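Local coordinates for protein carbonic anhydrase (Sordaria macrospora, PDB 4O1J) that probably catalyses the reversible hydration of carbon dioxide to hydrogencarbonate as a tetrameric, zinc-dependent beta-class carbonic anhydrase, at residues N16-H19 against Y20-S24. Sequence-based numbering, arbitrary orientation.
Sequences NTFH and YALSS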
loop_
_atom_site.group_PDB
_atom_site.type_symbol
_atom_site.label_atom_id
_atom_site.label_comp_id
_atom_site.label_asym_id
_atom_site.label_seq_id
_atom_site.Cartn_x
_atom_site.Cartn_y
_atom_site.Cartn_z
ATOM N N ASN A 16 16.870 28.990 -6.170
ATOM C CA ASN A 16 17.667 29.213 -7.369
ATOM C C ASN A 16 17.636 28.070 -8.385
ATOM O O ASN A 16 17.328 28.300 -9.551
ATOM C CB ASN A 16 19.112 29.523 -6.970
ATOM C CG ASN A 16 19.960 29.971 -8.150
ATOM O OD1 ASN A 16 19.452 30.575 -9.105
ATOM N ND2 ASN A 16 21.265 29.713 -8.076
ATOM N N THR A 17 17.951 26.850 -7.954
ATOM C CA THR A 17 17.976 25.689 -8.855
ATOM C C THR A 17 16.608 25.311 -9.435
ATOM O O THR A 17 16.503 24.859 -10.586
ATOM C CB THR A 17 18.526 24.446 -8.128
ATOM O OG1 THR A 17 19.691 24.802 -7.373
ATOM C CG2 THR A 17 18.871 23.352 -9.126
ATOM N N PHE A 18 15.561 25.513 -8.647
ATOM C CA PHE A 18 14.203 25.310 -9.126
ATOM C C PHE A 18 13.833 26.334 -10.210
ATOM O O PHE A 18 13.240 25.993 -11.246
ATOM C CB PHE A 18 13.234 25.373 -7.947
ATOM C CG PHE A 18 11.800 25.509 -8.343
ATOM C CD1 PHE A 18 11.119 26.693 -8.117
ATOM C CD2 PHE A 18 11.123 24.448 -8.917
ATOM C CE1 PHE A 18 9.792 26.818 -8.468
ATOM C CE2 PHE A 18 9.796 24.569 -9.272
ATOM C CZ PHE A 18 9.130 25.753 -9.049
ATOM N N HIS A 19 14.200 27.590 -9.978
ATOM C CA HIS A 19 13.890 28.652 -10.929
ATOM C C HIS A 19 14.721 28.476 -12.198
ATOM O O HIS A 19 14.268 28.794 -13.306
ATOM C CB HIS A 19 14.130 30.027 -10.304
ATOM C CG HIS A 19 13.087 30.428 -9.304
ATOM N ND1 HIS A 19 11.734 30.233 -9.514
ATOM C CD2 HIS A 19 13.193 30.996 -8.081
ATOM C CE1 HIS A 19 11.059 30.671 -8.471
ATOM N NE2 HIS A 19 11.921 31.145 -7.585
ATOM N N TYR A 20 15.920 27.923 -12.038
ATOM C CA TYR A 20 16.745 27.587 -13.185
ATOM C C TYR A 20 16.067 26.473 -13.975
ATOM O O TYR A 20 16.110 26.465 -15.206
ATOM C CB TYR A 20 18.153 27.156 -12.769
ATOM C CG TYR A 20 18.974 26.657 -13.942
ATOM C CD1 TYR A 20 19.464 27.541 -14.899
ATOM C CD2 TYR A 20 19.216 25.298 -14.119
ATOM C CE1 TYR A 20 20.197 27.086 -15.988
ATOM C CE2 TYR A 20 19.945 24.836 -15.202
ATOM C CZ TYR A 20 20.434 25.733 -16.134
ATOM O OH TYR A 20 21.158 25.272 -17.213
ATOM N N ALA A 21 15.439 25.533 -13.266
ATOM C CA ALA A 21 14.724 24.441 -13.934
ATOM C C ALA A 21 13.530 24.959 -14.748
ATOM O O ALA A 21 13.247 24.464 -15.849
ATOM C CB ALA A 21 14.259 23.404 -12.913
ATOM N N LEU A 22 12.843 25.967 -14.213
ATOM C CA LEU A 22 11.738 26.585 -14.946
ATOM C C LEU A 22 12.255 27.324 -16.180
ATOM O O LEU A 22 11.668 27.251 -17.271
ATOM C CB LEU A 22 10.957 27.534 -14.039
ATOM C CG LEU A 22 10.228 26.838 -12.884
ATOM C CD1 LEU A 22 9.302 27.802 -12.154
ATOM C CD2 LEU A 22 9.460 25.614 -13.379
ATOM N N SER A 23 13.358 28.040 -15.996
ATOM C CA SER A 23 14.005 28.753 -17.089
ATOM C C SER A 23 14.434 27.815 -18.229
ATOM O O SER A 23 14.194 28.098 -19.413
ATOM C CB SER A 23 15.214 29.516 -16.548
ATOM O OG SER A 23 16.105 29.866 -17.586
ATOM N N SER A 24 15.048 26.692 -17.862
ATOM C CA SER A 24 15.538 25.724 -18.836
ATOM C C SER A 24 14.368 25.049 -19.517
ATOM O O SER A 24 14.448 24.675 -20.687
ATOM C CB SER A 24 16.436 24.679 -18.176
ATOM O OG SER A 24 17.570 25.275 -17.577
#
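Phe18 extends its ring from a CG set anti to the backbone N (chi1 166°), whereas Leu22, one helical turn later, turns CG anti to its own carbonyl carbon (chi1 -66°), and the two side chains meet as an i to i+4 pair on the N-terminal alpha-helix 16-35. Leu22 CG lies over one face of the phenyl ring, displaced toward its rim, and the CD1 methyl makes the closest apolar contact, 3.7 Å from Phe18 CZ. The neighbouring His19 presents an edge to the same methyl, its ND1 4.3 Å from Leu22 CD1, a looser approach.

Beneath these side chains runs regular i to i+4 backbone bonding. Tyr20 N donates to Asn16 O at 2.9 Å, Ala21 N to Thr17 O, and Leu22 N to Phe18 O at 3.0 Å, the last joining the backbones of the Phe18-Leu22 pair. The bond from Ser23 N to His19 O is the straightest of the four across the contact, with an N-H...O angle of 161°.

This helix reaches away from the body of its own chain and lies against a second subunit, as in other beta-class enzymes where an N-terminal helical arm embraces the partner. There the ring of Phe18 stacks with His192 of the second subunit, Glu205 of that subunit packs against His19 and Leu22, and Thr17 OG1 hydrogen-bonds Glu50 of the same neighbour.

Further along, Tyr20 O accepts two bonds from opposite faces of its carbonyl plane, one from Ser24 N and one from Ser24 OG, the hydroxyl oxygen lying 3.0 Å from Tyr20 O.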